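Local structure of phosphoribosylaminoimidazole-succinocarboxamide synthase (Pyrococcus horikoshii, 4O83) at residues 206-211 and 221-226; 50-55 and 225-230; 55-60 and 190-195. The protein catalyses the ATP-dependent joining of L-aspartate to the carboxylate of 5-amino-1-(5-phosphoribosyl)imidazole-4-carboxylate, giving SAICAR, ADP and phosphate in de novo purine biosynthesis. One frame throughout, in Å; residues are numbered along the deposited sequence.

Contact 1 of 3, residues 206-211 and 221-226. With CD (cadmium ion), chain H; PO4 (phosphate ion), chain K.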
loop_
_atom_site.group_PDB
_atom_site.type_symbol
_atom_site.label_atom_id
_atom_site.label_comp_id
_atom_site.label_asym_id
_atom_site.label_seq_id
_atom_site.Cartn_x
_atom_site.Cartn_y
_atom_site.Cartn_z
ATOM N N ARG A 206 19.668 -8.157 -2.566
ATOM C CA ARG A 206 20.852 -7.359 -2.927
ATOM C C ARG A 206 20.461 -5.899 -3.077
ATOM O O ARG A 206 19.356 -5.607 -3.525
ATOM C CB ARG A 206 21.554 -7.892 -4.198
ATOM C CG ARG A 206 20.985 -7.456 -5.544
ATOM C CD ARG A 206 21.690 -8.164 -6.713
ATOM N NE ARG A 206 21.029 -7.940 -8.000
ATOM C CZ ARG A 206 21.402 -7.027 -8.898
ATOM N NH1 ARG A 206 22.457 -6.246 -8.672
ATOM N NH2 ARG A 206 20.712 -6.887 -10.033
ATOM N N SER A 207 21.367 -5.009 -2.686
ATOM C CA SER A 207 21.176 -3.569 -2.806
ATOM C C SER A 207 21.200 -3.132 -4.253
ATOM O O SER A 207 22.054 -3.582 -5.025
ATOM C CB SER A 207 22.257 -2.814 -2.022
ATOM O OG SER A 207 22.184 -3.149 -0.654
ATOM N N LEU A 208 20.246 -2.266 -4.599
ATOM C CA LEU A 208 20.150 -1.644 -5.907
ATOM C C LEU A 208 20.127 -0.127 -5.729
ATOM O O LEU A 208 19.229 0.566 -6.218
ATOM C CB LEU A 208 18.893 -2.147 -6.649
ATOM C CG LEU A 208 18.751 -3.656 -6.910
ATOM C CD1 LEU A 208 17.355 -4.000 -7.431
ATOM C CD2 LEU A 208 19.813 -4.151 -7.867
ATOM N N ASP A 209 21.138 0.394 -5.030
ATOM C CA ASP A 209 21.112 1.781 -4.555
ATOM C C ASP A 209 22.526 2.216 -4.176
ATOM O O ASP A 209 23.466 1.459 -4.365
ATOM C CB ASP A 209 20.166 1.907 -3.332
ATOM C CG ASP A 209 20.526 0.940 -2.208
ATOM O OD1 ASP A 209 21.721 0.816 -1.889
ATOM O OD2 ASP A 209 19.634 0.285 -1.635
ATOM N N LYS A 210 22.661 3.405 -3.593
ATOM C CA LYS A 210 23.961 3.956 -3.252
ATOM C C LYS A 210 24.811 3.096 -2.295
ATOM O O LYS A 210 26.026 3.273 -2.233
ATOM C CB LYS A 210 23.802 5.375 -2.696
ATOM C CG LYS A 210 25.088 6.185 -2.647
ATOM C CD LYS A 210 24.778 7.653 -2.405
ATOM C CE LYS A 210 25.911 8.377 -1.696
ATOM N NZ LYS A 210 25.693 9.862 -1.659
ATOM N N ASP A 211 24.187 2.183 -1.558
ATOM C CA ASP A 211 24.930 1.296 -0.633
ATOM C C ASP A 211 25.956 0.462 -1.375
ATOM O O ASP A 211 26.963 0.047 -0.806
ATOM C CB ASP A 211 23.997 0.371 0.141
ATOM C CG ASP A 211 23.422 1.024 1.405
ATOM O OD1 ASP A 211 23.841 2.151 1.762
ATOM O OD2 ASP A 211 22.543 0.401 2.040
ATOM N N ILE A 221 26.566 1.717 -11.461
ATOM C CA ILE A 221 25.821 2.025 -12.682
ATOM C C ILE A 221 24.937 0.844 -13.045
ATOM O O ILE A 221 23.790 1.022 -13.489
ATOM C CB ILE A 221 26.743 2.458 -13.853
ATOM C CG1 ILE A 221 27.125 3.933 -13.698
ATOM C CG2 ILE A 221 26.064 2.249 -15.208
ATOM C CD1 ILE A 221 25.949 4.902 -13.674
ATOM N N GLU A 222 25.468 -0.352 -12.819
ATOM C CA GLU A 222 24.727 -1.601 -13.033
ATOM C C GLU A 222 23.473 -1.727 -12.161
ATOM O O GLU A 222 22.430 -2.179 -12.631
ATOM C CB GLU A 222 25.631 -2.806 -12.788
ATOM C CG GLU A 222 25.867 -3.653 -14.020
ATOM C CD GLU A 222 24.583 -4.313 -14.508
ATOM O OE1 GLU A 222 23.747 -4.735 -13.669
ATOM O OE2 GLU A 222 24.407 -4.402 -15.742
ATOM N N ALA A 223 23.602 -1.357 -10.887
ATOM C CA ALA A 223 22.474 -1.389 -9.953
ATOM C C ALA A 223 21.424 -0.346 -10.329
ATOM O O ALA A 223 20.240 -0.646 -10.343
ATOM C CB ALA A 223 22.956 -1.183 -8.530
ATOM N N TYR A 224 21.860 0.863 -10.677
ATOM C CA TYR A 224 20.925 1.949 -10.981
ATOM C C TYR A 224 20.179 1.678 -12.291
ATOM O O TYR A 224 19.005 2.043 -12.426
ATOM C CB TYR A 224 21.641 3.307 -11.039
ATOM C CG TYR A 224 22.051 3.909 -9.700
ATOM C CD1 TYR A 224 22.467 3.110 -8.643
ATOM C CD2 TYR A 224 22.068 5.275 -9.516
ATOM C CE1 TYR A 224 22.860 3.662 -7.429
ATOM C CE2 TYR A 224 22.462 5.833 -8.298
ATOM C CZ TYR A 224 22.859 5.014 -7.270
ATOM O OH TYR A 224 23.234 5.548 -6.066
ATOM N N LYS A 225 20.877 1.055 -13.255
ATOM C CA LYS A 225 20.257 0.618 -14.518
ATOM C C LYS A 225 19.212 -0.455 -14.280
ATOM O O LYS A 225 18.140 -0.423 -14.888
ATOM C CB LYS A 225 21.302 0.109 -15.523
ATOM C CG LYS A 225 22.157 1.211 -16.123
ATOM N N GLU A 226 19.524 -1.397 -13.395
ATOM C CA GLU A 226 18.534 -2.392 -12.969
ATOM C C GLU A 226 17.201 -1.764 -12.535
ATOM O O GLU A 226 16.147 -2.136 -13.053
ATOM C CB GLU A 226 19.097 -3.281 -11.856
ATOM C CG GLU A 226 18.220 -4.466 -11.475
ATOM C CD GLU A 226 17.924 -5.380 -12.651
ATOM O OE1 GLU A 226 16.792 -5.906 -12.721
ATOM O OE2 GLU A 226 18.810 -5.571 -13.518
HETATM CD CD CD H . 16.957 -7.184 -14.792
HETATM P P PO4 K . 26.535 9.602 2.942
HETATM O O1 PO4 K . 27.457 10.798 2.821
HETATM O O2 PO4 K . 25.442 9.895 3.942
HETATM O O3 PO4 K . 25.907 9.313 1.601
HETATM O O4 PO4 K . 27.325 8.399 3.404
#
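Leu208 and Ala223 bring the backbones closest here, where the loop that follows strand 197-201 in the SAICAR synthetase fold turns back along helix 220-232. The methyl of Ala223 points at the loop and rests on its main chain, CB lying 3.9 Å from Leu208 CA. Beyond it Leu208 reaches along the helix, its CD2 4.0 Å from Glu226 CG. Leu208 CD2 also sits 3.3 Å above the guanidinium plane of Arg206, over its centre, so the leucine is wedged between the arginine and the glutamate stem. Arg206 NH2 touches Glu226 CG, the two side chains crossing at about a right angle; the guanidinium and carboxylate planes are 60° apart, and Arg206 NH2 stays 4.2 Å from Glu226 OE2, too far for a salt bridge but probably near enough for a favourable longer-range attraction. That carboxylate also holds a cadmium ion unevenly, through OE1 at 2.4 Å and OE2 at 2.8 Å, and Arg230 donates to OE1. On the other flank Tyr224 runs beside Lys210, pointing the same way. Its CE1 packs on the carbonyl carbon of Asp209, and its OH touches Lys210 CB before bonding to Asp195 OD2. The lysine, with CG anti to the backbone N (chi1 -165°) and the chain extended beyond, carries NZ away to Thr32 O and, weakly, to a phosphate ion. Behind this layer, Asp209 turns away from helix 220-232 and serves helix 211-214, which follows directly: its OD1 accepts the capping bond from Asp211 N at 2.8 Å, 20° out of the carboxylate plane.

Contact 2 of 3, residues 50-55 and 225-230. With CD (cadmium ion), chain H.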
loop_
_atom_site.group_PDB
_atom_site.type_symbol
_atom_site.label_atom_id
_atom_site.label_comp_id
_atom_site.label_asym_id
_atom_site.label_seq_id
_atom_site.Cartn_x
_atom_site.Cartn_y
_atom_site.Cartn_z
ATOM N N ALA A 50 18.216 11.747 -12.381
ATOM C CA ALA A 50 17.262 12.725 -12.893
ATOM C C ALA A 50 16.005 12.032 -13.410
ATOM O O ALA A 50 14.888 12.397 -13.038
ATOM C CB ALA A 50 17.899 13.565 -13.987
ATOM N N GLN A 51 16.203 11.006 -14.230
ATOM C CA GLN A 51 15.110 10.276 -14.859
ATOM C C GLN A 51 14.271 9.516 -13.822
ATOM O O GLN A 51 13.046 9.505 -13.903
ATOM C CB GLN A 51 15.638 9.331 -15.943
ATOM C CG GLN A 51 16.267 10.041 -17.137
ATOM C CD GLN A 51 15.270 10.916 -17.873
ATOM O OE1 GLN A 51 14.198 10.450 -18.270
ATOM N NE2 GLN A 51 15.605 12.192 -18.042
ATOM N N LEU A 52 14.923 8.925 -12.829
ATOM C CA LEU A 52 14.180 8.258 -11.766
ATOM C C LEU A 52 13.389 9.275 -10.925
ATOM O O LEU A 52 12.214 9.045 -10.609
ATOM C CB LEU A 52 15.088 7.339 -10.920
ATOM C CG LEU A 52 15.542 6.078 -11.679
ATOM C CD1 LEU A 52 16.695 5.359 -10.993
ATOM C CD2 LEU A 52 14.395 5.120 -11.951
ATOM N N SER A 53 14.013 10.408 -10.605
ATOM C CA SER A 53 13.299 11.510 -9.937
ATOM C C SER A 53 12.066 11.957 -10.715
ATOM O O SER A 53 10.996 12.120 -10.119
ATOM C CB SER A 53 14.203 12.715 -9.687
ATOM O OG SER A 53 15.039 12.515 -8.586
ATOM N N VAL A 54 12.200 12.124 -12.041
ATOM C CA VAL A 54 11.037 12.460 -12.878
ATOM C C VAL A 54 9.947 11.400 -12.738
ATOM O O VAL A 54 8.785 11.728 -12.499
ATOM C CB VAL A 54 11.386 12.660 -14.377
ATOM C CG1 VAL A 54 10.123 12.864 -15.211
ATOM C CG2 VAL A 54 12.317 13.845 -14.567
ATOM N N ILE A 55 10.312 10.135 -12.910
ATOM C CA ILE A 55 9.334 9.053 -12.828
ATOM C C ILE A 55 8.597 9.128 -11.498
ATOM O O ILE A 55 7.369 9.144 -11.464
ATOM C CB ILE A 55 9.996 7.662 -12.987
ATOM C CG1 ILE A 55 10.449 7.452 -14.436
ATOM C CG2 ILE A 55 9.026 6.551 -12.606
ATOM C CD1 ILE A 55 11.662 6.551 -14.581
ATOM N N LYS A 225 20.877 1.055 -13.255
ATOM C CA LYS A 225 20.257 0.618 -14.518
ATOM C C LYS A 225 19.212 -0.455 -14.280
ATOM O O LYS A 225 18.140 -0.423 -14.888
ATOM C CB LYS A 225 21.302 0.109 -15.523
ATOM C CG LYS A 225 22.157 1.211 -16.123
ATOM N N GLU A 226 19.524 -1.397 -13.395
ATOM C CA GLU A 226 18.534 -2.392 -12.969
ATOM C C GLU A 226 17.201 -1.764 -12.535
ATOM O O GLU A 226 16.147 -2.136 -13.053
ATOM C CB GLU A 226 19.097 -3.281 -11.856
ATOM C CG GLU A 226 18.220 -4.466 -11.475
ATOM C CD GLU A 226 17.924 -5.380 -12.651
ATOM O OE1 GLU A 226 16.792 -5.906 -12.721
ATOM O OE2 GLU A 226 18.810 -5.571 -13.518
ATOM N N ILE A 227 17.263 -0.813 -11.598
ATOM C CA ILE A 227 16.085 -0.057 -11.141
ATOM C C ILE A 227 15.326 0.544 -12.327
ATOM O O ILE A 227 14.119 0.316 -12.493
ATOM C CB ILE A 227 16.476 1.053 -10.117
ATOM C CG1 ILE A 227 17.050 0.442 -8.824
ATOM C CG2 ILE A 227 15.305 1.997 -9.825
ATOM C CD1 ILE A 227 16.051 -0.340 -7.977
ATOM N N TYR A 228 16.052 1.293 -13.155
ATOM C CA TYR A 228 15.469 1.971 -14.310
ATOM C C TYR A 228 14.763 0.996 -15.251
ATOM O O TYR A 228 13.612 1.215 -15.645
ATOM C CB TYR A 228 16.533 2.761 -15.067
ATOM C CG TYR A 228 15.957 3.595 -16.186
ATOM C CD1 TYR A 228 15.809 3.066 -17.471
ATOM C CD2 TYR A 228 15.542 4.906 -15.957
ATOM C CE1 TYR A 228 15.263 3.818 -18.497
ATOM C CE2 TYR A 228 14.991 5.667 -16.977
ATOM C CZ TYR A 228 14.853 5.113 -18.244
ATOM O OH TYR A 228 14.321 5.867 -19.254
ATOM N N GLU A 229 15.466 -0.079 -15.596
ATOM C CA GLU A 229 14.946 -1.096 -16.501
ATOM C C GLU A 229 13.683 -1.767 -15.956
ATOM O O GLU A 229 12.716 -1.948 -16.695
ATOM C CB GLU A 229 16.036 -2.131 -16.832
ATOM C CG GLU A 229 15.531 -3.410 -17.487
ATOM C CD GLU A 229 16.618 -4.155 -18.253
ATOM O OE1 GLU A 229 17.645 -4.542 -17.649
ATOM O OE2 GLU A 229 16.430 -4.363 -19.471
ATOM N N ARG A 230 13.690 -2.131 -14.670
ATOM C CA ARG A 230 12.512 -2.735 -14.055
ATOM C C ARG A 230 11.297 -1.815 -14.050
ATOM O O ARG A 230 10.165 -2.274 -14.253
ATOM C CB ARG A 230 12.798 -3.173 -12.631
ATOM C CG ARG A 230 13.873 -4.222 -12.522
ATOM C CD ARG A 230 13.561 -5.105 -11.349
ATOM N NE ARG A 230 14.703 -5.896 -10.941
ATOM C CZ ARG A 230 14.721 -6.648 -9.847
ATOM N NH1 ARG A 230 13.649 -6.711 -9.067
ATOM N NH2 ARG A 230 15.806 -7.339 -9.535
HETATM CD CD CD H . 16.957 -7.184 -14.792
#
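Glu226 OE1 is gripped twice, by the cadmium ion and by Arg230 one turn further along helix 220-232. The arginine NE donates to OE1 at 2.7 Å in a nearly straight bond (171°) that lies in the guanidinium plane and uses the oxygen's anti lone pair. This salt bridge ties the outer side of the helix to itself, and Arg230 NH2 extends the network to Asp201. The contact with helix 45-62 is made on another side and is apolar. The two segments run in roughly the same direction, their axes 10.8 Å apart and inclined by 37°, and Leu52 faces Tyr228 where the backbones come nearest. Leu52 carries much of the packing with both branches. Leu52 CD1 is 3.8 Å from Ile227 CG2, which also meets Leu52 CD2. The main chain of Tyr228 is reached as well, Leu52 CD2 lying 4.1 Å from Tyr228 CA. Leu52 and Ile227 cross at about a right angle, and the far end of the isoleucine leads off toward Leu208. Tyr228 has its ring swung out beside the helix, CG being anti to the backbone N (chi1 -174°), which brings CE2 to the other helix. There Gln51 CB lies 3.9 Å from Tyr228 CE2. Ile55 CD1 lies 4.2 Å from Tyr228 CE2, so residues one turn apart touch the same ring corner. The ring also meets Trp47, and Gln51 sends its amide NE2 to Gly75 O. Helix 45-62 is thus sandwiched: Leu52 and Ile55 pack on helix 220-232, reaching as far as Ile231, while Ala50 and Ser53 rest against Leu78 of strand 77-81 and Phe27 of strand 22-27.

Contact 3 of 3, residues 55-60 and 190-195. With AMP (adenosine monophosphate), chain L.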
loop_
_atom_site.group_PDB
_atom_site.type_symbol
_atom_site.label_atom_id
_atom_site.label_comp_id
_atom_site.label_asym_id
_atom_site.label_seq_id
_atom_site.Cartn_x
_atom_site.Cartn_y
_atom_site.Cartn_z
ATOM N N ILE A 55 10.312 10.135 -12.910
ATOM C CA ILE A 55 9.334 9.053 -12.828
ATOM C C ILE A 55 8.597 9.128 -11.498
ATOM O O ILE A 55 7.369 9.144 -11.464
ATOM C CB ILE A 55 9.996 7.662 -12.987
ATOM C CG1 ILE A 55 10.449 7.452 -14.436
ATOM C CG2 ILE A 55 9.026 6.551 -12.606
ATOM C CD1 ILE A 55 11.662 6.551 -14.581
ATOM N N PHE A 56 9.360 9.195 -10.409
ATOM C CA PHE A 56 8.771 9.169 -9.076
ATOM C C PHE A 56 7.896 10.391 -8.763
ATOM O O PHE A 56 6.789 10.222 -8.229
ATOM C CB PHE A 56 9.846 8.946 -8.002
ATOM C CG PHE A 56 10.472 7.562 -8.031
ATOM C CD1 PHE A 56 9.686 6.423 -8.139
ATOM C CD2 PHE A 56 11.853 7.408 -7.924
ATOM C CE1 PHE A 56 10.256 5.158 -8.141
ATOM C CE2 PHE A 56 12.435 6.148 -7.923
ATOM C CZ PHE A 56 11.638 5.020 -8.036
ATOM N N PHE A 57 8.390 11.598 -9.073
ATOM C CA PHE A 57 7.620 12.831 -8.871
ATOM C C PHE A 57 6.302 12.827 -9.661
ATOM O O PHE A 57 5.252 13.204 -9.131
ATOM C CB PHE A 57 8.448 14.099 -9.184
ATOM C CG PHE A 57 9.458 14.468 -8.105
ATOM C CD1 PHE A 57 9.086 14.517 -6.757
ATOM C CD2 PHE A 57 10.785 14.794 -8.437
ATOM C CE1 PHE A 57 10.010 14.860 -5.770
ATOM C CE2 PHE A 57 11.709 15.129 -7.441
ATOM C CZ PHE A 57 11.316 15.169 -6.109
ATOM N N LYS A 58 6.349 12.383 -10.917
ATOM C CA LYS A 58 5.130 12.256 -11.721
ATOM C C LYS A 58 4.150 11.238 -11.141
ATOM O O LYS A 58 2.960 11.510 -11.038
ATOM C CB LYS A 58 5.465 11.931 -13.177
ATOM C CG LYS A 58 6.035 13.121 -13.945
ATOM C CD LYS A 58 6.291 12.754 -15.402
ATOM N N LEU A 59 4.656 10.079 -10.744
ATOM C CA LEU A 59 3.854 9.106 -10.030
ATOM C C LEU A 59 3.153 9.720 -8.798
ATOM O O LEU A 59 1.938 9.582 -8.632
ATOM C CB LEU A 59 4.713 7.914 -9.610
ATOM C CG LEU A 59 3.994 6.795 -8.858
ATOM C CD1 LEU A 59 2.932 6.114 -9.725
ATOM C CD2 LEU A 59 5.007 5.769 -8.355
ATOM N N LEU A 60 3.913 10.400 -7.947
ATOM C CA LEU A 60 3.319 11.033 -6.753
ATOM C C LEU A 60 2.257 12.102 -7.063
ATOM O O LEU A 60 1.185 12.107 -6.446
ATOM C CB LEU A 60 4.406 11.574 -5.820
ATOM C CG LEU A 60 5.319 10.458 -5.293
ATOM C CD1 LEU A 60 6.582 11.006 -4.619
ATOM C CD2 LEU A 60 4.527 9.540 -4.374
ATOM N N ASP A 190 13.573 18.315 -3.345
ATOM C CA ASP A 190 14.837 17.601 -3.562
ATOM C C ASP A 190 14.744 16.516 -4.644
ATOM O O ASP A 190 14.237 16.771 -5.723
ATOM C CB ASP A 190 15.368 17.039 -2.237
ATOM C CG ASP A 190 16.847 16.803 -2.264
ATOM O OD1 ASP A 190 17.274 15.650 -2.084
ATOM O OD2 ASP A 190 17.591 17.768 -2.465
ATOM N N GLU A 191 15.249 15.315 -4.359
ATOM C CA GLU A 191 15.237 14.218 -5.337
ATOM C C GLU A 191 14.637 12.947 -4.753
ATOM O O GLU A 191 14.520 12.809 -3.540
ATOM C CB GLU A 191 16.654 13.934 -5.859
ATOM C CG GLU A 191 17.551 13.300 -4.808
ATOM C CD GLU A 191 18.965 13.078 -5.271
ATOM O OE1 GLU A 191 19.183 12.198 -6.132
ATOM O OE2 GLU A 191 19.855 13.776 -4.746
ATOM N N ILE A 192 14.238 12.029 -5.628
ATOM C CA ILE A 192 13.898 10.673 -5.206
ATOM C C ILE A 192 14.628 9.714 -6.154
ATOM O O ILE A 192 14.220 9.509 -7.309
ATOM C CB ILE A 192 12.377 10.421 -5.193
ATOM C CG1 ILE A 192 11.655 11.442 -4.304
ATOM C CG2 ILE A 192 12.065 9.008 -4.717
ATOM C CD1 ILE A 192 10.164 11.454 -4.493
ATOM N N SER A 193 15.731 9.159 -5.664
ATOM C CA SER A 193 16.583 8.311 -6.490
ATOM C C SER A 193 17.312 7.258 -5.658
ATOM O O SER A 193 17.206 7.263 -4.427
ATOM C CB SER A 193 17.578 9.172 -7.291
ATOM O OG SER A 193 18.575 9.745 -6.456
ATOM N N PRO A 194 18.072 6.358 -6.319
ATOM C CA PRO A 194 18.858 5.387 -5.548
ATOM C C PRO A 194 19.950 6.037 -4.697
ATOM O O PRO A 194 20.541 5.361 -3.867
ATOM C CB PRO A 194 19.472 4.461 -6.624
ATOM C CG PRO A 194 18.678 4.691 -7.860
ATOM C CD PRO A 194 18.088 6.074 -7.769
ATOM N N ASP A 195 20.210 7.335 -4.889
ATOM C CA ASP A 195 21.053 8.074 -3.960
ATOM C C ASP A 195 20.354 8.322 -2.614
ATOM O O ASP A 195 21.023 8.436 -1.571
ATOM C CB ASP A 195 21.488 9.420 -4.561
ATOM C CG ASP A 195 22.704 9.301 -5.463
ATOM O OD1 ASP A 195 23.347 10.343 -5.719
ATOM O OD2 ASP A 195 23.029 8.176 -5.910
HETATM P P AMP L . 22.547 18.922 -2.624
HETATM O O1P AMP L . 22.858 19.067 -1.140
HETATM O O2P AMP L . 22.552 17.505 -3.140
HETATM O O3P AMP L . 23.324 19.882 -3.493
HETATM O "O5'" AMP L . 20.987 19.336 -2.751
HETATM C "C5'" AMP L . 20.524 20.533 -3.377
HETATM C "C4'" AMP L . 20.042 21.539 -2.333
HETATM O "O4'" AMP L . 18.865 22.234 -2.772
HETATM C "C3'" AMP L . 19.680 20.889 -1.007
HETATM O "O3'" AMP L . 20.108 21.789 0.016
HETATM C "C2'" AMP L . 18.168 20.832 -1.022
HETATM O "O2'" AMP L . 17.645 20.894 0.304
HETATM C "C1'" AMP L . 17.813 22.086 -1.807
HETATM N N9 AMP L . 16.531 21.977 -2.535
HETATM C C8 AMP L . 16.013 20.864 -3.072
HETATM N N7 AMP L . 14.846 21.121 -3.690
HETATM C C5 AMP L . 14.602 22.441 -3.569
HETATM C C6 AMP L . 13.543 23.395 -3.985
HETATM N N6 AMP L . 12.472 22.984 -4.684
HETATM N N1 AMP L . 13.674 24.694 -3.642
HETATM C C2 AMP L . 14.735 25.140 -2.942
HETATM N N3 AMP L . 15.728 24.334 -2.529
HETATM C C4 AMP L . 15.722 23.003 -2.798
#
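The last turns of helix 45-62 face a loop without regular structure between strands 186-188 and 197-201, with Phe56 and Ile192 nearest, their CA atoms 6.6 Å apart. Ile192 points toward the helix and puts each branch to a different use. Its CG2 lies 3.6 Å from Phe56 CD2, whereas CD1, at the end of the other branch, meets two residues: Phe57 CE1 at 3.6 Å and, tip to tip, Leu60 CD1. CG1 stands anti to the carbonyl carbon (chi1 -56°) and the chain is extended beyond it, which carries CD1 out to both neighbours. Both phenyl rings also turn an edge to a loop carbonyl. Phe56 CD2 is 3.2 Å from Ile192 O, which lies in the plane of the ring, and Phe57 CZ is 3.4 Å from Asp190 O, near its own ring plane. Such edge contacts would pair the slightly positive ring hydrogens with the oxygens. Asp190 turns its side chain from the helix, and its backbone N donates to N7 of the bound AMP at 3.1 Å, so the loop that packs on the helix through Ile192 also lines part of the nucleotide site. The Asp190 carboxylate is paired with Lys175. Glu191 likewise points away, its OE1 accepting from Ser193 OG and its OE2 pairing with Lys13. The helix end is covered further by helix 143-165, through Leu160 on Phe56 and Val156 and Ile159 on Leu60, and by Ile231 of helix 220-232 on Phe56.

How the contacts relate
Helix 45-62 is common to contacts 2 and 3, and helix 220-232 to contacts 1 and 2, so the three are linked in series through these two helices. Contact 3 lies deepest, about 7 Å from the chain centre, with its touching residues all buried. Contact 1, about 14 Å out, is still mostly buried, though Arg206 is exposed; contact 2, at about 13 Å, is partly buried. Chemistry follows place: contact 3 joins a hydrophobic cluster to the nucleotide pocket, contact 2 is apolar where the helices meet, with the Glu226-Arg230 pair on another side, and contact 1 mixes packing with charge around a metal. Direct bonds link them: Ser53 OG to Ile192 N, and Lys210 N to Pro194 O.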